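PDB 7D39: Cd1 from Flavonifractor plautii, which probably acts as an FMN-dependent ene-reductase that starts the breakdown of flavones and flavonols in gut bacteria. Local coordinates for residues A[99-102]-A[103-107]; A[187-190]-A[191-194]; A[269-272]-A[273-277]; A[284-288]-A[289-293]; A[292-295]-A[296-300]. One frame throughout, in Å; residues are numbered along the deposited sequence.

Interaction 1 (A[99-102]-A[103-107])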
loop_
_atom_site.group_PDB
_atom_site.type_symbol
_atom_site.label_atom_id
_atom_site.label_comp_id
_atom_site.label_asym_id
_atom_site.label_seq_id
_atom_site.Cartn_x
_atom_site.Cartn_y
_atom_site.Cartn_z
ATOM N N HIS A 99 -7.942 -2.187 -2.778
ATOM C CA HIS A 99 -7.584 -3.357 -1.967
ATOM C C HIS A 99 -7.142 -4.537 -2.827
ATOM O O HIS A 99 -6.269 -5.300 -2.414
ATOM C CB HIS A 99 -8.750 -3.779 -1.091
ATOM C CG HIS A 99 -8.960 -2.892 0.092
ATOM N ND1 HIS A 99 -9.861 -1.852 0.095
ATOM C CD2 HIS A 99 -8.394 -2.898 1.320
ATOM C CE1 HIS A 99 -9.835 -1.250 1.270
ATOM N NE2 HIS A 99 -8.947 -1.860 2.028
ATOM N N THR A 100 -7.728 -4.701 -4.013
ATOM C CA THR A 100 -7.322 -5.776 -4.914
ATOM C C THR A 100 -5.919 -5.545 -5.453
ATOM O O THR A 100 -5.108 -6.473 -5.496
ATOM C CB THR A 100 -8.325 -5.898 -6.054
ATOM O OG1 THR A 100 -9.507 -6.488 -5.543
ATOM C CG2 THR A 100 -7.804 -6.780 -7.170
ATOM N N ILE A 101 -5.612 -4.306 -5.850
ATOM C CA ILE A 101 -4.252 -3.981 -6.261
ATOM C C ILE A 101 -3.271 -4.288 -5.137
ATOM O O ILE A 101 -2.185 -4.830 -5.370
ATOM C CB ILE A 101 -4.173 -2.508 -6.719
ATOM C CG1 ILE A 101 -4.890 -2.352 -8.063
ATOM C CG2 ILE A 101 -2.721 -2.037 -6.819
ATOM C CD1 ILE A 101 -5.243 -0.911 -8.418
ATOM N N THR A 102 -3.644 -3.963 -3.896
ATOM C CA THR A 102 -2.792 -4.306 -2.763
ATOM C C THR A 102 -2.638 -5.827 -2.623
ATOM O O THR A 102 -1.528 -6.333 -2.457
ATOM C CB THR A 102 -3.350 -3.687 -1.471
ATOM O OG1 THR A 102 -3.434 -2.258 -1.591
ATOM C CG2 THR A 102 -2.452 -4.004 -0.304
ATOM N N ASP A 103 -3.745 -6.572 -2.675
ATOM C CA ASP A 103 -3.641 -8.029 -2.616
ATOM C C ASP A 103 -2.669 -8.535 -3.661
ATOM O O ASP A 103 -1.878 -9.443 -3.399
ATOM C CB ASP A 103 -4.999 -8.702 -2.850
ATOM C CG ASP A 103 -6.060 -8.302 -1.832
ATOM O OD1 ASP A 103 -5.712 -7.785 -0.747
ATOM O OD2 ASP A 103 -7.254 -8.524 -2.137
ATOM N N ARG A 104 -2.716 -7.964 -4.856
ATOM C CA ARG A 104 -1.966 -8.532 -5.957
ATOM C C ARG A 104 -0.537 -8.025 -6.026
ATOM O O ARG A 104 0.252 -8.570 -6.802
ATOM C CB ARG A 104 -2.720 -8.280 -7.261
ATOM C CG ARG A 104 -3.924 -9.198 -7.274
ATOM C CD ARG A 104 -4.659 -9.209 -8.542
ATOM N NE ARG A 104 -3.893 -9.748 -9.653
ATOM C CZ ARG A 104 -4.335 -9.663 -10.901
ATOM N NH1 ARG A 104 -5.495 -9.076 -11.126
ATOM N NH2 ARG A 104 -3.632 -10.148 -11.910
ATOM N N PHE A 105 -0.184 -7.013 -5.233
ATOM C CA PHE A 105 1.221 -6.660 -5.077
ATOM C C PHE A 105 1.984 -7.754 -4.341
ATOM O O PHE A 105 3.182 -7.932 -4.572
ATOM C CB PHE A 105 1.362 -5.333 -4.319
ATOM C CG PHE A 105 1.592 -4.136 -5.208
ATOM C CD1 PHE A 105 0.861 -3.962 -6.378
ATOM C CD2 PHE A 105 2.529 -3.171 -4.863
ATOM C CE1 PHE A 105 1.079 -2.844 -7.192
ATOM C CE2 PHE A 105 2.751 -2.063 -5.672
ATOM C CZ PHE A 105 2.016 -1.894 -6.837
ATOM N N GLY A 106 1.304 -8.481 -3.458
ATOM C CA GLY A 106 1.919 -9.418 -2.547
ATOM C C GLY A 106 2.952 -10.332 -3.171
ATOM O O GLY A 106 4.127 -10.330 -2.796
ATOM N N PRO A 107 2.523 -11.154 -4.130
ATOM C CA PRO A 107 3.420 -12.160 -4.715
ATOM C C PRO A 107 4.414 -11.627 -5.735
ATOM O O PRO A 107 5.224 -12.404 -6.245
ATOM C CB PRO A 107 2.437 -13.140 -5.381
ATOM C CG PRO A 107 1.138 -12.936 -4.643
ATOM C CD PRO A 107 1.110 -11.453 -4.408
HETATM O O HOH W 1 -8.567 -9.029 -4.636
#
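Helix 96-109 carries this contact, in which Ile-101 and Phe-105 sit one turn apart with their side chains side by side, pointing the same way. Ile-101 CG2 meets the ring at Phe-105 CE1, 3.9 Å away. The branch gets there because CG2 lies opposite the backbone N, while CG1 sits beside that N (chi1 -71°). Phe-105 CD1 also approaches Ile-101 O, at 3.3 Å. The fold is the flavodoxin-like one, with helices packed on a parallel five-stranded sheet. Here Leu-160 of helix 153-162 touches both Ile-101 and Phe-105, and Phe-70, Leu-74 and Met-77 of helix 70-79 also pack on Phe-105. One water bridges Thr-100 OG1 and Asp-103 OD2, 2.9 Å from each, and donates to the carboxylate. The CH2 groups of Arg-104 pass Thr-100 O, with CG 3.5 Å from it, and NH1 goes on to bond Glu-44 O. Asp-103 N donates to His-99 O at 2.8 Å, and Arg-104 N to Thr-100 O at 2.9 Å. Phe-105 N to Ile-101 O follows at a more bent 132°. At Pro-107 the ladder breaks, since its N has no bond to the previous turn, and the helix kinks.

Interaction 2 (A[187-190]-A[191-194])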
loop_
_atom_site.group_PDB
_atom_site.type_symbol
_atom_site.label_atom_id
_atom_site.label_comp_id
_atom_site.label_asym_id
_atom_site.label_seq_id
_atom_site.Cartn_x
_atom_site.Cartn_y
_atom_site.Cartn_z
ATOM N N VAL A 187 -7.604 22.341 -3.969
ATOM C CA VAL A 187 -6.963 22.010 -5.236
ATOM C C VAL A 187 -5.495 22.409 -5.191
ATOM O O VAL A 187 -4.622 21.678 -5.667
ATOM C CB VAL A 187 -7.713 22.692 -6.400
ATOM C CG1 VAL A 187 -6.999 22.461 -7.729
ATOM C CG2 VAL A 187 -9.132 22.180 -6.477
ATOM N N ALA A 188 -5.203 23.567 -4.589
ATOM C CA ALA A 188 -3.825 23.995 -4.402
ATOM C C ALA A 188 -3.046 22.980 -3.584
ATOM O O ALA A 188 -1.839 22.812 -3.793
ATOM C CB ALA A 188 -3.788 25.384 -3.744
ATOM N N ARG A 189 -3.723 22.251 -2.694
ATOM C CA ARG A 189 -3.034 21.223 -1.914
ATOM C C ARG A 189 -2.659 20.023 -2.778
ATOM O O ARG A 189 -1.574 19.453 -2.618
ATOM C CB ARG A 189 -3.901 20.795 -0.731
ATOM C CG ARG A 189 -3.302 19.684 0.109
ATOM C CD ARG A 189 -2.154 20.179 1.002
ATOM N NE ARG A 189 -1.643 19.093 1.830
ATOM C CZ ARG A 189 -0.360 18.768 1.950
ATOM N NH1 ARG A 189 0.573 19.469 1.320
ATOM N NH2 ARG A 189 -0.012 17.742 2.717
ATOM N N ALA A 190 -3.537 19.616 -3.697
ATOM C CA ALA A 190 -3.146 18.602 -4.671
ATOM C C ALA A 190 -1.956 19.072 -5.493
ATOM O O ALA A 190 -1.029 18.299 -5.756
ATOM C CB ALA A 190 -4.319 18.256 -5.592
ATOM N N HIS A 191 -1.966 20.342 -5.903
ATOM C CA HIS A 191 -0.845 20.894 -6.648
ATOM C C HIS A 191 0.464 20.781 -5.858
ATOM O O HIS A 191 1.495 20.367 -6.398
ATOM C CB HIS A 191 -1.131 22.356 -7.001
ATOM C CG HIS A 191 -0.118 22.952 -7.926
ATOM N ND1 HIS A 191 -0.251 22.916 -9.297
ATOM C CD2 HIS A 191 1.055 23.583 -7.679
ATOM C CE1 HIS A 191 0.793 23.507 -9.855
ATOM N NE2 HIS A 191 1.597 23.926 -8.895
ATOM N N GLN A 192 0.453 21.179 -4.584
ATOM C CA GLN A 192 1.664 21.072 -3.772
ATOM C C GLN A 192 2.111 19.620 -3.620
ATOM O O GLN A 192 3.312 19.319 -3.686
ATOM C CB GLN A 192 1.447 21.697 -2.399
ATOM C CG GLN A 192 2.723 21.825 -1.610
ATOM C CD GLN A 192 3.675 22.854 -2.221
ATOM O OE1 GLN A 192 3.263 23.953 -2.591
ATOM N NE2 GLN A 192 4.951 22.486 -2.349
ATOM N N ILE A 193 1.161 18.707 -3.413
ATOM C CA ILE A 193 1.504 17.289 -3.322
ATOM C C ILE A 193 2.235 16.839 -4.584
ATOM O O ILE A 193 3.187 16.047 -4.529
ATOM C CB ILE A 193 0.235 16.459 -3.047
ATOM C CG1 ILE A 193 -0.195 16.681 -1.596
ATOM C CG2 ILE A 193 0.441 14.962 -3.339
ATOM C CD1 ILE A 193 -1.395 15.877 -1.169
ATOM N N GLY A 194 1.831 17.369 -5.736
ATOM C CA GLY A 194 2.522 17.034 -6.973
ATOM C C GLY A 194 3.917 17.629 -7.050
ATOM O O GLY A 194 4.840 17.009 -7.592
#
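Arg-189 and Ile-193 cross at about a right angle, one turn apart on the same helix. Ile-193 CG1 lies over the centre of the guanidinium, 4.1 Å above its plane. Gln-192 CG comes up to the same group at its edge, 4.3 Å from Arg-189 NH1. The arginine is set up for this by its torsions. It leaves the backbone with CG opposite N (chi1 177°), turns once at chi2 (75°), and then runs straight through chi3, so its flat end lies forward along the helix, beside the isoleucine of the next turn. Glu-172 holds that end with a salt bridge to NE. Asp-170 adds a long, weak ion pair at NH2. Both acids belong to strand 167-174, an outermost strand of the parallel sheet, so helix 184-202 is tied to the sheet of the flavodoxin-like fold by charge as well as by packing. Ile-193 also touches Asp-170 and Glu-172, and reaches Met-142 of strand 138-144. Ala-190 touches Met-142 too, and meets Met-18 and Glu-21 of helix 14-28. His-191 turns another way. Its CB touches Ala-188 O at 3.3 Å, while ND1 bonds Glu-21 and NE2 bonds Glu-28, both on helix 14-28. Two acids on one imidazole would be likely to favour its protonated form. The backbone is regular: Ile-193 N donates to Arg-189 O at 2.9 Å, and Ile-193 CG1 passes the same oxygen at 3.3 Å. Gly-194 N bonds Ala-190 O at 3.0 Å.

Interaction 3 (A[269-272]-A[273-277])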
loop_
_atom_site.group_PDB
_atom_site.type_symbol
_atom_site.label_atom_id
_atom_site.label_comp_id
_atom_site.label_asym_id
_atom_site.label_seq_id
_atom_site.Cartn_x
_atom_site.Cartn_y
_atom_site.Cartn_z
ATOM N N PHE A 269 11.862 -10.369 6.481
ATOM C CA PHE A 269 12.601 -11.626 6.479
ATOM C C PHE A 269 12.038 -12.583 7.518
ATOM O O PHE A 269 11.807 -13.764 7.231
ATOM C CB PHE A 269 14.086 -11.354 6.734
ATOM C CG PHE A 269 14.779 -10.673 5.586
ATOM C CD1 PHE A 269 14.321 -10.851 4.284
ATOM C CD2 PHE A 269 15.881 -9.854 5.794
ATOM C CE1 PHE A 269 14.946 -10.227 3.220
ATOM C CE2 PHE A 269 16.507 -9.226 4.726
ATOM C CZ PHE A 269 16.038 -9.404 3.441
ATOM N N ILE A 270 11.771 -12.082 8.722
ATOM C CA ILE A 270 11.161 -12.916 9.753
ATOM C C ILE A 270 9.803 -13.415 9.291
ATOM O O ILE A 270 9.486 -14.606 9.386
ATOM C CB ILE A 270 11.037 -12.134 11.072
ATOM C CG1 ILE A 270 12.418 -11.773 11.614
ATOM C CG2 ILE A 270 10.250 -12.957 12.080
ATOM C CD1 ILE A 270 12.374 -10.742 12.701
ATOM N N HIS A 271 8.968 -12.497 8.819
ATOM C CA HIS A 271 7.626 -12.865 8.399
ATOM C C HIS A 271 7.683 -13.930 7.318
ATOM O O HIS A 271 6.971 -14.935 7.376
ATOM C CB HIS A 271 6.892 -11.619 7.905
ATOM C CG HIS A 271 5.472 -11.862 7.517
ATOM N ND1 HIS A 271 4.971 -11.497 6.287
ATOM C CD2 HIS A 271 4.436 -12.401 8.202
ATOM C CE1 HIS A 271 3.691 -11.813 6.226
ATOM N NE2 HIS A 271 3.343 -12.363 7.374
ATOM N N GLY A 272 8.552 -13.729 6.331
ATOM C CA GLY A 272 8.654 -14.683 5.246
ATOM C C GLY A 272 9.188 -16.035 5.695
ATOM O O GLY A 272 8.793 -17.074 5.161
ATOM N N ASN A 273 10.094 -16.051 6.668
ATOM C CA ASN A 273 10.547 -17.361 7.122
ATOM C C ASN A 273 9.437 -18.091 7.876
ATOM O O ASN A 273 9.299 -19.317 7.753
ATOM C CB ASN A 273 11.799 -17.269 7.981
ATOM C CG ASN A 273 12.335 -18.653 8.348
ATOM O OD1 ASN A 273 12.874 -19.371 7.496
ATOM N ND2 ASN A 273 12.159 -19.044 9.609
ATOM N N ASP A 274 8.626 -17.356 8.648
ATOM C CA ASP A 274 7.470 -17.964 9.311
ATOM C C ASP A 274 6.497 -18.555 8.293
ATOM O O ASP A 274 5.947 -19.645 8.504
ATOM C CB ASP A 274 6.748 -16.940 10.185
ATOM C CG ASP A 274 7.568 -16.504 11.392
ATOM O OD1 ASP A 274 8.510 -17.226 11.786
ATOM O OD2 ASP A 274 7.252 -15.438 11.957
ATOM N N ILE A 275 6.267 -17.850 7.183
ATOM C CA ILE A 275 5.387 -18.370 6.147
ATOM C C ILE A 275 5.954 -19.654 5.573
ATOM O O ILE A 275 5.219 -20.616 5.321
ATOM C CB ILE A 275 5.161 -17.311 5.054
ATOM C CG1 ILE A 275 4.324 -16.163 5.606
ATOM C CG2 ILE A 275 4.511 -17.914 3.827
ATOM C CD1 ILE A 275 4.161 -14.993 4.616
ATOM N N LYS A 276 7.273 -19.704 5.376
ATOM C CA LYS A 276 7.872 -20.883 4.769
ATOM C C LYS A 276 7.764 -22.087 5.694
ATOM O O LYS A 276 7.361 -23.172 5.263
ATOM C CB LYS A 276 9.332 -20.620 4.399
ATOM C CG LYS A 276 9.928 -21.751 3.567
ATOM C CD LYS A 276 11.422 -21.732 3.519
ATOM C CE LYS A 276 11.959 -22.954 2.759
ATOM N NZ LYS A 276 11.579 -22.955 1.311
ATOM N N GLU A 277 8.122 -21.912 6.968
ATOM C CA GLU A 277 7.987 -22.997 7.936
ATOM C C GLU A 277 6.545 -23.485 8.014
ATOM O O GLU A 277 6.285 -24.691 7.996
ATOM C CB GLU A 277 8.447 -22.539 9.318
ATOM C CG GLU A 277 9.925 -22.287 9.475
ATOM C CD GLU A 277 10.256 -21.732 10.857
ATOM O OE1 GLU A 277 9.331 -21.216 11.529
ATOM O OE2 GLU A 277 11.436 -21.815 11.271
#
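His-271 and Ile-275, one turn apart on the surface of helix 265-285, make a CH-pi contact. The ring of His-271 is carried out with CG opposite the backbone N (chi1 -177°). That torsion carries the ring outward from the helix. Ile-275 answers with CG1 beside its own backbone N (chi1 -69°) and an extended chi2, so that CD1 reaches back to the ring. The methyl carbon lies 3.6 Å above the imidazole plane, displaced from the middle toward the rim. CE1 is the nearest ring atom, 3.6 Å from Ile-275 CD1. Ile-275 CG1 lies 3.4 Å from His-271 O.

Ile-270 and Asp-274 are a second pair, side by side and pointing the same way. Ile-270 CG2 comes within 3.9 Å of Asp-274 OD2. The carboxylate carbon, Asp-274 CG, is 3.4 Å from Ile-270 O. Asp-274 N donates to that same oxygen in a straight bond, with an N-H...O angle of 165°. Gly-272 contributes backbone: its carbonyl accepts from Lys-276 N at 3.0 Å. The CB of Lys-276 rests near that carbonyl, and its long chain runs away from the contact. Farther along, Ile-275 O accepts a hydrogen bond from Thr-279 OG1.

Interaction 4 (A[284-288]-A[289-293])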
loop_
_atom_site.group_PDB
_atom_site.type_symbol
_atom_site.label_atom_id
_atom_site.label_comp_id
_atom_site.label_asym_id
_atom_site.label_seq_id
_atom_site.Cartn_x
_atom_site.Cartn_y
_atom_site.Cartn_z
ATOM N N ALA A 284 2.813 -31.142 4.813
ATOM C CA ALA A 284 2.887 -32.432 5.482
ATOM C C ALA A 284 1.550 -32.795 6.115
ATOM O O ALA A 284 1.100 -33.942 6.015
ATOM C CB ALA A 284 3.997 -32.409 6.525
ATOM N N ASN A 285 0.898 -31.826 6.756
ATOM C CA ASN A 285 -0.403 -32.075 7.366
ATOM C C ASN A 285 -1.445 -32.509 6.333
ATOM O O ASN A 285 -2.344 -33.290 6.653
ATOM C CB ASN A 285 -0.857 -30.819 8.117
ATOM C CG ASN A 285 -0.246 -30.717 9.515
ATOM O OD1 ASN A 285 0.014 -31.726 10.166
ATOM N ND2 ASN A 285 -0.030 -29.498 9.982
HETATM N N MSE A 286 -1.341 -32.035 5.094
HETATM C CA MSE A 286 -2.296 -32.424 4.059
HETATM C C MSE A 286 -2.177 -33.894 3.662
HETATM O O MSE A 286 -3.070 -34.433 3.010
HETATM C CB MSE A 286 -2.124 -31.564 2.822
HETATM C CG MSE A 286 -2.439 -30.102 3.064
HETATM SE SE MSE A 286 -2.235 -29.057 1.459
HETATM C CE MSE A 286 -0.423 -29.578 1.010
ATOM N N GLN A 287 -1.071 -34.528 4.053
ATOM C CA GLN A 287 -0.876 -35.954 3.826
ATOM C C GLN A 287 -1.457 -36.819 4.925
ATOM O O GLN A 287 -1.626 -38.022 4.709
ATOM C CB GLN A 287 0.611 -36.285 3.699
ATOM C CG GLN A 287 1.262 -35.661 2.505
ATOM C CD GLN A 287 0.383 -35.761 1.288
ATOM O OE1 GLN A 287 -0.318 -36.760 1.095
ATOM N NE2 GLN A 287 0.394 -34.719 0.462
ATOM N N THR A 288 -1.766 -36.252 6.089
ATOM C CA THR A 288 -2.265 -37.059 7.193
ATOM C C THR A 288 -3.675 -37.570 6.926
ATOM O O THR A 288 -4.466 -36.963 6.199
ATOM C CB THR A 288 -2.294 -36.268 8.498
ATOM O OG1 THR A 288 -3.145 -35.128 8.338
ATOM C CG2 THR A 288 -0.887 -35.845 8.933
ATOM N N GLU A 289 -3.995 -38.687 7.571
ATOM C CA GLU A 289 -5.333 -39.241 7.480
ATOM C C GLU A 289 -6.346 -38.353 8.185
ATOM O O GLU A 289 -7.495 -38.258 7.741
ATOM C CB GLU A 289 -5.332 -40.656 8.069
ATOM C CG GLU A 289 -6.694 -41.149 8.522
ATOM C CD GLU A 289 -6.663 -42.607 8.961
ATOM O OE1 GLU A 289 -5.781 -43.364 8.473
ATOM O OE2 GLU A 289 -7.520 -42.988 9.791
ATOM N N LYS A 290 -5.949 -37.693 9.275
ATOM C CA LYS A 290 -6.857 -36.770 9.951
ATOM C C LYS A 290 -7.336 -35.688 8.991
ATOM O O LYS A 290 -8.540 -35.417 8.885
ATOM C CB LYS A 290 -6.168 -36.155 11.173
ATOM C CG LYS A 290 -7.071 -35.263 12.028
ATOM C CD LYS A 290 -6.253 -34.279 12.858
ATOM C CE LYS A 290 -6.087 -34.755 14.273
ATOM N NZ LYS A 290 -7.407 -34.715 14.936
ATOM N N TYR A 291 -6.404 -35.071 8.263
ATOM C CA TYR A 291 -6.781 -34.057 7.282
ATOM C C TYR A 291 -7.639 -34.655 6.173
ATOM O O TYR A 291 -8.691 -34.112 5.816
ATOM C CB TYR A 291 -5.528 -33.412 6.697
ATOM C CG TYR A 291 -5.785 -32.312 5.686
ATOM C CD1 TYR A 291 -5.951 -32.599 4.333
ATOM C CD2 TYR A 291 -5.843 -30.979 6.083
ATOM C CE1 TYR A 291 -6.170 -31.602 3.415
ATOM C CE2 TYR A 291 -6.070 -29.962 5.159
ATOM C CZ TYR A 291 -6.230 -30.281 3.831
ATOM O OH TYR A 291 -6.446 -29.276 2.916
ATOM N N LYS A 292 -7.198 -35.774 5.610
ATOM C CA LYS A 292 -7.923 -36.359 4.492
ATOM C C LYS A 292 -9.338 -36.762 4.895
ATOM O O LYS A 292 -10.282 -36.600 4.118
ATOM C CB LYS A 292 -7.139 -37.555 3.960
ATOM C CG LYS A 292 -5.829 -37.186 3.262
ATOM C CD LYS A 292 -5.005 -38.434 2.965
ATOM C CE LYS A 292 -3.834 -38.134 2.061
ATOM N NZ LYS A 292 -4.310 -37.509 0.806
ATOM N N ALA A 293 -9.503 -37.302 6.102
ATOM C CA ALA A 293 -10.820 -37.768 6.518
ATOM C C ALA A 293 -11.763 -36.601 6.748
ATOM O O ALA A 293 -12.921 -36.635 6.318
ATOM C CB ALA A 293 -10.706 -38.618 7.783
HETATM O O HOH W 2 -4.702 -34.255 1.058
#
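Tyr-291 swings its ring back over Met-286 because its CG stands opposite the backbone N (chi1 -179°), while Thr-288 holds OG1 between its own N and carbonyl carbon (chi1 60°), aimed at Tyr-291 N. This is an N-cap. Thr-288 directly precedes helix 289-301, and its OG1 accepts from Tyr-291 N at 3.3 Å. The same hydroxyl donates to Asn-285 O at 2.6 Å, in the carbonyl plane. Asn-285 O takes Thr-288 N as well, closing the type I turn that links the end of helix 265-285 to the next helix.

Residue 286 is selenomethionine. Its CA lies over one face of the tyrosine ring, 3.7 Å above the plane and displaced toward the rim, a CH-pi contact. Met-286 CG adds a touch at Tyr-291 CZ, 3.9 Å. The selenium is farther off, 5.5 Å from the ring centroid and oblique, in a Met-aromatic contact. An alanine in place of Tyr-291 would remove the ring that covers Met-286 CA and CG, and the turn is likely to be less firmly held against the first turn of helix 289-301. Lys-292 reaches back across the turn. A water donates to Met-286 O at 2.6 Å and accepts from Lys-292 NZ. The single hydroxyl of Thr-288 therefore both gives and receives a bond, which fixes its rotation and ties the turn to the first turn of the new helix.

Interaction 5 (A[292-295]-A[296-300])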
loop_
_atom_site.group_PDB
_atom_site.type_symbol
_atom_site.label_atom_id
_atom_site.label_comp_id
_atom_site.label_asym_id
_atom_site.label_seq_id
_atom_site.Cartn_x
_atom_site.Cartn_y
_atom_site.Cartn_z
ATOM N N LYS A 292 -7.198 -35.774 5.610
ATOM C CA LYS A 292 -7.923 -36.359 4.492
ATOM C C LYS A 292 -9.338 -36.762 4.895
ATOM O O LYS A 292 -10.282 -36.600 4.118
ATOM C CB LYS A 292 -7.139 -37.555 3.960
ATOM C CG LYS A 292 -5.829 -37.186 3.262
ATOM C CD LYS A 292 -5.005 -38.434 2.965
ATOM C CE LYS A 292 -3.834 -38.134 2.061
ATOM N NZ LYS A 292 -4.310 -37.509 0.806
ATOM N N ALA A 293 -9.503 -37.302 6.102
ATOM C CA ALA A 293 -10.820 -37.768 6.518
ATOM C C ALA A 293 -11.763 -36.601 6.748
ATOM O O ALA A 293 -12.921 -36.635 6.318
ATOM C CB ALA A 293 -10.706 -38.618 7.783
ATOM N N ARG A 294 -11.290 -35.564 7.434
ATOM C CA ARG A 294 -12.125 -34.387 7.646
ATOM C C ARG A 294 -12.541 -33.776 6.309
ATOM O O ARG A 294 -13.719 -33.475 6.088
ATOM C CB ARG A 294 -11.370 -33.385 8.526
ATOM C CG ARG A 294 -12.054 -32.039 8.728
ATOM C CD ARG A 294 -11.459 -31.303 9.927
ATOM N NE ARG A 294 -11.900 -31.875 11.196
ATOM C CZ ARG A 294 -11.133 -31.987 12.278
ATOM N NH1 ARG A 294 -9.874 -31.579 12.245
ATOM N NH2 ARG A 294 -11.624 -32.522 13.387
ATOM N N GLN A 295 -11.585 -33.633 5.385
ATOM C CA GLN A 295 -11.878 -33.093 4.060
ATOM C C GLN A 295 -12.910 -33.939 3.318
ATOM O O GLN A 295 -13.832 -33.401 2.693
ATOM C CB GLN A 295 -10.584 -32.993 3.242
ATOM C CG GLN A 295 -9.675 -31.804 3.598
ATOM C CD GLN A 295 -10.239 -30.463 3.142
ATOM O OE1 GLN A 295 -11.382 -30.131 3.418
ATOM N NE2 GLN A 295 -9.438 -29.702 2.435
ATOM N N ALA A 296 -12.752 -35.262 3.343
ATOM C CA ALA A 296 -13.690 -36.119 2.626
ATOM C C ALA A 296 -15.096 -35.953 3.176
ATOM O O ALA A 296 -16.079 -36.008 2.425
ATOM C CB ALA A 296 -13.246 -37.585 2.713
ATOM N N ALA A 297 -15.211 -35.758 4.490
ATOM C CA ALA A 297 -16.521 -35.569 5.093
ATOM C C ALA A 297 -17.109 -34.207 4.737
ATOM O O ALA A 297 -18.331 -34.078 4.622
ATOM C CB ALA A 297 -16.425 -35.746 6.606
ATOM N N TYR A 298 -16.271 -33.181 4.557
ATOM C CA TYR A 298 -16.789 -31.899 4.080
ATOM C C TYR A 298 -17.362 -32.026 2.674
ATOM O O TYR A 298 -18.437 -31.492 2.390
ATOM C CB TYR A 298 -15.698 -30.820 4.111
ATOM C CG TYR A 298 -15.239 -30.412 5.504
ATOM C CD1 TYR A 298 -16.124 -30.392 6.568
ATOM C CD2 TYR A 298 -13.914 -30.058 5.743
ATOM C CE1 TYR A 298 -15.707 -30.028 7.841
ATOM C CE2 TYR A 298 -13.487 -29.690 7.002
ATOM C CZ TYR A 298 -14.386 -29.676 8.048
ATOM O OH TYR A 298 -13.959 -29.309 9.297
ATOM N N ARG A 299 -16.649 -32.720 1.780
ATOM C CA ARG A 299 -17.109 -32.899 0.403
ATOM C C ARG A 299 -18.403 -33.684 0.351
ATOM O O ARG A 299 -19.271 -33.409 -0.482
ATOM C CB ARG A 299 -16.051 -33.636 -0.422
ATOM C CG ARG A 299 -14.646 -33.039 -0.345
ATOM C CD ARG A 299 -14.514 -31.700 -1.095
ATOM N NE ARG A 299 -14.998 -30.536 -0.344
ATOM C CZ ARG A 299 -14.284 -29.880 0.572
ATOM N NH1 ARG A 299 -13.061 -30.294 0.873
ATOM N NH2 ARG A 299 -14.791 -28.817 1.192
ATOM N N ALA A 300 -18.533 -34.692 1.208
ATOM C CA ALA A 300 -19.726 -35.526 1.209
ATOM C C ALA A 300 -20.913 -34.824 1.848
ATOM O O ALA A 300 -22.060 -35.097 1.485
ATOM C CB ALA A 300 -19.451 -36.836 1.948
HETATM O O HOH W 3 -12.476 -27.840 2.784
#
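Lys-292 O accepts from Ala-296 N at 2.9 Å, the first of four regular i to i+4 bonds that run along helix 289-301. The last, Arg-299 N to Gln-295 O, is nearly straight at 164°. Helix 289-301 stands far from the body of the chain, and this contact is an exposed run of side chains on its surface.

Arg-294 and Tyr-298 lie side by side and point the same way, with guanidinium and ring planes 30° apart. The arginine is extended through CG, and its CD lies 3.3 Å from Tyr-298 OH. One face of the tyrosine ring also covers Arg-294 O. Gln-295 approaches that ring from a different side: its OE1 is in the ring plane at the edge, near CD2, and the amide stands almost upright to the ring.

Gln-295 bends at chi2 (-72°), bringing the amide to Arg-299. Arg-299 NH1 donates to OE1 at 3.1 Å, from well above the carbonyl plane rather than along a lone pair. Gln-295 NE2 reaches back to Tyr-291 OH in a weak bond. A leucine in place of Gln-295 would probably leave Arg-299 NH1 without the OE1 acceptor and a bridging water without one of its partners. This water links the pair, donating to Gln-295 OE1 at 2.6 Å and accepting from Arg-299 NH2 at 3.0 Å.

Interactions 1 and 2 belong to the flavodoxin-like body that binds FMN. The side chain of His-99 in interaction 1 is about 11 Å from the flavin, and that of Val-187 in interaction 2 about 12 Å. Interactions 1 and 2 have centres about 27 Å apart. Interactions 3, 4 and 5 follow along the C-terminal helices. Interaction 3 sits on helix 265-285, and interaction 4 takes in the end of that helix and the start of helix 289-301; their centres are about 23 Å apart. Interaction 5 shares Lys-292 and Ala-293 with interaction 4, about 10 Å between centres. The centres of interactions 2 and 5 are about 57 Å apart, on opposite sides of the chain's centre.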